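PDB 6FTF: protein kinase A regulatory subunit, putative, which probably holds a protein kinase A catalytic subunit in check until nucleoside ligands, rather than cyclic AMP, occupy its two cyclic nucleotide-binding domains. Local coordinates for residues A[23-37]-A[53-65]. Numbering follows the deposited sequence.
Sequences APYFEKSEDEMNLIT and DIKVVAGAMQRAT
The ammonium group of K28 gathers three backbone carbonyls near the end of helix 51-60: NZ donates to M61 O at 2.7 Å and to G59 O at 3.1 Å, and also to F26 O of its own segment. A long, flexible lysine suits this task, its chain bending at chi2 and chi4 to bring NZ back among the carbonyls, whose negative ends probably stabilise its charge. G59 O is gripped twice, since F26 N donates to it almost straight (2.9 Å, 172°) from the opposite face of the carbonyl plane. With no side chain, G59 lets the edge of the Y25 ring come to 3.6 Å, CD1 to CA. The F26 ring lies flat against the Q62 amide, their planes 5° apart; two flat groups can stack this way while the Q62 CG methylene makes a CH-pi contact over the ring face. Further along, small A58 admits I36 CG2 at 3.5 Å from its CB. The loop ahead of helix 30-42 thus packs across the end of helix 51-60, where the chain turns into strand 62-67, the outermost strand of its sheet in the cupin-type fold of a cyclic nucleotide-binding domain.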
loop_
_atom_site.group_PDB
_atom_site.type_symbol
_atom_site.label_atom_id
_atom_site.label_comp_id
_atom_site.label_asym_id
_atom_site.label_seq_id
_atom_site.Cartn_x
_atom_site.Cartn_y
_atom_site.Cartn_z
ATOM N N ALA A 23 15.941 -2.480 -19.575
ATOM C CA ALA A 23 14.685 -3.181 -19.732
ATOM C C ALA A 23 14.232 -3.147 -21.188
ATOM O O ALA A 23 14.532 -2.199 -21.924
ATOM C CB ALA A 23 13.619 -2.503 -18.887
ATOM N N PRO A 24 13.474 -4.148 -21.624
ATOM C CA PRO A 24 12.845 -4.050 -22.941
ATOM C C PRO A 24 11.873 -2.891 -22.967
ATOM O O PRO A 24 11.350 -2.471 -21.939
ATOM C CB PRO A 24 12.124 -5.389 -23.099
ATOM C CG PRO A 24 11.936 -5.894 -21.748
ATOM C CD PRO A 24 13.062 -5.359 -20.907
ATOM N N TYR A 25 11.636 -2.369 -24.164
ATOM C CA TYR A 25 10.661 -1.310 -24.361
ATOM C C TYR A 25 9.741 -1.724 -25.491
ATOM O O TYR A 25 10.195 -1.947 -26.620
ATOM C CB TYR A 25 11.299 0.059 -24.658
ATOM C CG TYR A 25 10.253 1.140 -24.903
ATOM C CD1 TYR A 25 9.228 1.362 -23.986
ATOM C CD2 TYR A 25 10.264 1.910 -26.067
ATOM C CE1 TYR A 25 8.250 2.325 -24.208
ATOM C CE2 TYR A 25 9.290 2.886 -26.292
ATOM C CZ TYR A 25 8.284 3.085 -25.355
ATOM O OH TYR A 25 7.292 4.036 -25.563
ATOM N N PHE A 26 8.465 -1.847 -25.183
ATOM C CA PHE A 26 7.427 -2.078 -26.172
ATOM C C PHE A 26 6.650 -0.781 -26.258
ATOM O O PHE A 26 6.052 -0.346 -25.272
ATOM C CB PHE A 26 6.532 -3.236 -25.740
ATOM C CG PHE A 26 7.279 -4.517 -25.531
ATOM C CD1 PHE A 26 7.582 -5.334 -26.606
ATOM C CD2 PHE A 26 7.695 -4.898 -24.271
ATOM C CE1 PHE A 26 8.274 -6.506 -26.424
ATOM C CE2 PHE A 26 8.386 -6.071 -24.088
ATOM C CZ PHE A 26 8.678 -6.875 -25.168
ATOM N N GLU A 27 6.672 -0.154 -27.429
ATOM C CA GLU A 27 6.212 1.226 -27.538
ATOM C C GLU A 27 4.792 1.380 -27.004
ATOM O O GLU A 27 3.914 0.559 -27.283
ATOM C CB GLU A 27 6.282 1.701 -28.992
ATOM C CG GLU A 27 6.234 3.216 -29.108
ATOM C CD GLU A 27 5.859 3.690 -30.496
ATOM O OE1 GLU A 27 5.865 2.863 -31.433
ATOM O OE2 GLU A 27 5.550 4.893 -30.647
ATOM N N LYS A 28 4.588 2.436 -26.224
ATOM C CA LYS A 28 3.318 2.720 -25.575
ATOM C C LYS A 28 2.828 4.080 -26.038
ATOM O O LYS A 28 3.624 5.011 -26.213
ATOM C CB LYS A 28 3.488 2.786 -24.055
ATOM C CG LYS A 28 3.969 1.518 -23.387
ATOM C CD LYS A 28 2.955 0.395 -23.528
ATOM C CE LYS A 28 3.309 -0.816 -22.699
ATOM N NZ LYS A 28 4.511 -1.487 -23.169
ATOM N N SER A 29 1.516 4.199 -26.226
ATOM C CA SER A 29 0.913 5.500 -26.412
ATOM C C SER A 29 0.890 6.242 -25.074
ATOM O O SER A 29 1.058 5.654 -24.000
ATOM C CB SER A 29 -0.515 5.329 -26.910
ATOM O OG SER A 29 -1.299 4.805 -25.857
ATOM N N GLU A 30 0.643 7.550 -25.129
ATOM C CA GLU A 30 0.511 8.314 -23.899
ATOM C C GLU A 30 -0.620 7.773 -23.037
ATOM O O GLU A 30 -0.479 7.661 -21.817
ATOM C CB GLU A 30 0.271 9.785 -24.225
ATOM C CG GLU A 30 0.333 10.688 -23.002
ATOM C CD GLU A 30 0.012 12.132 -23.323
ATOM O OE1 GLU A 30 -0.946 12.677 -22.734
ATOM O OE2 GLU A 30 0.713 12.719 -24.173
ATOM N N ASP A 31 -1.750 7.417 -23.656
ATOM C CA ASP A 31 -2.882 6.897 -22.897
ATOM C C ASP A 31 -2.548 5.549 -22.263
ATOM O O ASP A 31 -2.942 5.292 -21.122
ATOM C CB ASP A 31 -4.126 6.785 -23.792
ATOM C CG ASP A 31 -4.803 8.129 -24.058
ATOM O OD1 ASP A 31 -4.816 9.007 -23.170
ATOM O OD2 ASP A 31 -5.360 8.294 -25.165
ATOM N N GLU A 32 -1.823 4.681 -22.975
ATOM C CA GLU A 32 -1.392 3.418 -22.369
ATOM C C GLU A 32 -0.446 3.664 -21.204
ATOM O O GLU A 32 -0.560 3.023 -20.151
ATOM C CB GLU A 32 -0.700 2.516 -23.392
ATOM C CG GLU A 32 -1.627 1.887 -24.399
ATOM C CD GLU A 32 -0.888 1.244 -25.564
ATOM O OE1 GLU A 32 0.246 1.650 -25.901
ATOM O OE2 GLU A 32 -1.457 0.306 -26.165
ATOM N N MET A 33 0.526 4.565 -21.382
ATOM C CA MET A 33 1.435 4.890 -20.289
ATOM C C MET A 33 0.663 5.375 -19.079
ATOM O O MET A 33 0.934 4.949 -17.950
ATOM C CB MET A 33 2.438 5.956 -20.734
ATOM C CG MET A 33 3.505 5.431 -21.653
ATOM S SD MET A 33 4.453 4.112 -20.881
ATOM C CE MET A 33 5.334 4.994 -19.606
ATOM N N ASN A 34 -0.312 6.261 -19.283
ATOM C CA ASN A 34 -1.083 6.766 -18.152
ATOM C C ASN A 34 -1.793 5.635 -17.417
ATOM O O ASN A 34 -1.789 5.588 -16.182
ATOM C CB ASN A 34 -2.101 7.799 -18.625
ATOM C CG ASN A 34 -1.445 9.072 -19.111
ATOM O OD1 ASN A 34 -0.277 9.333 -18.821
ATOM N ND2 ASN A 34 -2.194 9.869 -19.860
ATOM N N LEU A 35 -2.439 4.734 -18.162
ATOM C CA LEU A 35 -3.166 3.626 -17.556
ATOM C C LEU A 35 -2.232 2.740 -16.750
ATOM O O LEU A 35 -2.498 2.418 -15.584
ATOM C CB LEU A 35 -3.865 2.831 -18.664
ATOM C CG LEU A 35 -4.724 1.627 -18.265
ATOM C CD1 LEU A 35 -5.526 1.199 -19.452
ATOM C CD2 LEU A 35 -3.950 0.420 -17.761
ATOM N N ILE A 36 -1.131 2.326 -17.364
ATOM C CA ILE A 36 -0.238 1.378 -16.711
ATOM C C ILE A 36 0.431 2.028 -15.515
ATOM O O ILE A 36 0.538 1.427 -14.440
ATOM C CB ILE A 36 0.804 0.841 -17.703
ATOM C CG1 ILE A 36 0.129 0.123 -18.867
ATOM C CG2 ILE A 36 1.746 -0.068 -17.006
ATOM C CD1 ILE A 36 1.030 -0.068 -20.032
ATOM N N THR A 37 0.897 3.263 -15.658
ATOM C CA THR A 37 1.590 3.860 -14.525
ATOM C C THR A 37 0.651 4.095 -13.355
ATOM O O THR A 37 1.088 4.035 -12.196
ATOM C CB THR A 37 2.302 5.153 -14.909
ATOM O OG1 THR A 37 1.346 6.109 -15.379
ATOM C CG2 THR A 37 3.372 4.880 -15.961
ATOM N N ASP A 53 11.660 5.456 -13.224
ATOM C CA ASP A 53 11.718 3.998 -13.179
ATOM C C ASP A 53 10.342 3.363 -13.332
ATOM O O ASP A 53 10.221 2.305 -13.961
ATOM C CB ASP A 53 12.397 3.530 -11.897
ATOM C CG ASP A 53 13.895 3.796 -11.902
ATOM O OD1 ASP A 53 14.435 4.214 -12.957
ATOM O OD2 ASP A 53 14.529 3.575 -10.850
ATOM N N ILE A 54 9.302 3.966 -12.755
ATOM C CA ILE A 54 7.927 3.511 -12.992
ATOM C C ILE A 54 7.645 3.460 -14.485
ATOM O O ILE A 54 7.041 2.507 -14.992
ATOM C CB ILE A 54 6.917 4.438 -12.271
ATOM C CG1 ILE A 54 6.932 4.196 -10.755
ATOM C CG2 ILE A 54 5.497 4.271 -12.853
ATOM C CD1 ILE A 54 6.314 2.893 -10.328
ATOM N N LYS A 55 8.039 4.514 -15.207
ATOM C CA LYS A 55 7.745 4.567 -16.630
ATOM C C LYS A 55 8.588 3.567 -17.421
ATOM O O LYS A 55 8.100 3.015 -18.412
ATOM C CB LYS A 55 7.834 6.005 -17.142
ATOM C CG LYS A 55 6.708 6.861 -16.576
ATOM C CD LYS A 55 6.822 8.327 -16.951
ATOM C CE LYS A 55 6.442 8.570 -18.396
ATOM N NZ LYS A 55 6.533 10.023 -18.749
ATOM N N VAL A 56 9.822 3.287 -16.991
ATOM C CA VAL A 56 10.603 2.220 -17.620
ATOM C C VAL A 56 9.888 0.887 -17.470
ATOM O O VAL A 56 9.763 0.109 -18.424
ATOM C CB VAL A 56 12.027 2.158 -17.030
ATOM C CG1 VAL A 56 12.770 0.929 -17.519
ATOM C CG2 VAL A 56 12.818 3.412 -17.374
ATOM N N VAL A 57 9.440 0.583 -16.254
ATOM C CA VAL A 57 8.750 -0.672 -16.000
ATOM C C VAL A 57 7.492 -0.755 -16.855
ATOM O O VAL A 57 7.222 -1.778 -17.494
ATOM C CB VAL A 57 8.451 -0.813 -14.496
ATOM C CG1 VAL A 57 7.533 -1.983 -14.234
ATOM C CG2 VAL A 57 9.749 -0.990 -13.707
ATOM N N ALA A 58 6.708 0.322 -16.897
ATOM C CA ALA A 58 5.515 0.358 -17.737
ATOM C C ALA A 58 5.847 0.072 -19.190
ATOM O O ALA A 58 5.149 -0.707 -19.861
ATOM C CB ALA A 58 4.771 1.680 -17.574
ATOM N N GLY A 59 6.910 0.679 -19.699
ATOM C CA GLY A 59 7.321 0.435 -21.067
ATOM C C GLY A 59 7.665 -1.008 -21.342
ATOM O O GLY A 59 7.512 -1.481 -22.469
ATOM N N ALA A 60 8.147 -1.723 -20.329
ATOM C CA ALA A 60 8.558 -3.108 -20.495
ATOM C C ALA A 60 7.392 -4.084 -20.443
ATOM O O ALA A 60 7.583 -5.266 -20.747
ATOM C CB ALA A 60 9.561 -3.508 -19.406
ATOM N N MET A 61 6.202 -3.625 -20.107
ATOM C CA MET A 61 5.079 -4.524 -19.935
ATOM C C MET A 61 4.355 -4.797 -21.241
ATOM O O MET A 61 4.387 -4.001 -22.193
ATOM C CB MET A 61 4.133 -3.950 -18.894
ATOM C CG MET A 61 4.792 -3.883 -17.526
ATOM S SD MET A 61 3.705 -3.349 -16.198
ATOM C CE MET A 61 4.003 -1.708 -16.005
ATOM N N GLN A 62 3.735 -5.967 -21.292
ATOM C CA GLN A 62 2.944 -6.377 -22.444
ATOM C C GLN A 62 1.571 -6.824 -21.961
ATOM O O GLN A 62 1.419 -7.339 -20.853
ATOM C CB GLN A 62 3.609 -7.547 -23.159
ATOM C CG GLN A 62 5.038 -7.283 -23.609
ATOM C CD GLN A 62 5.672 -8.523 -24.195
ATOM O OE1 GLN A 62 6.332 -9.306 -23.493
ATOM N NE2 GLN A 62 5.452 -8.727 -25.472
ATOM N N ARG A 63 0.563 -6.668 -22.800
ATOM C CA ARG A 63 -0.801 -6.967 -22.386
ATOM C C ARG A 63 -1.161 -8.417 -22.654
ATOM O O ARG A 63 -0.811 -8.965 -23.701
ATOM C CB ARG A 63 -1.783 -6.059 -23.114
ATOM C CG ARG A 63 -3.236 -6.224 -22.650
ATOM C CD ARG A 63 -4.056 -5.027 -23.102
ATOM N NE ARG A 63 -4.014 -4.903 -24.552
ATOM C CZ ARG A 63 -4.130 -3.779 -25.236
ATOM N NH1 ARG A 63 -4.067 -3.834 -26.555
ATOM N NH2 ARG A 63 -4.299 -2.623 -24.631
ATOM N N ALA A 64 -1.903 -9.014 -21.735
ATOM C CA ALA A 64 -2.441 -10.356 -21.907
ATOM C C ALA A 64 -3.889 -10.378 -21.452
ATOM O O ALA A 64 -4.281 -9.606 -20.577
ATOM C CB ALA A 64 -1.640 -11.368 -21.088
ATOM N N THR A 65 -4.688 -11.260 -22.049
ATOM C CA THR A 65 -6.070 -11.397 -21.629
ATOM C C THR A 65 -6.385 -12.860 -21.393
ATOM O O THR A 65 -5.768 -13.755 -21.975
ATOM C CB THR A 65 -7.063 -10.827 -22.642
ATOM O OG1 THR A 65 -7.034 -11.611 -23.838
ATOM C CG2 THR A 65 -6.745 -9.390 -22.943
HETATM O O HOH W 1 11.011 0.111 -20.945
HETATM O O HOH W 2 -3.984 -0.336 -26.332
#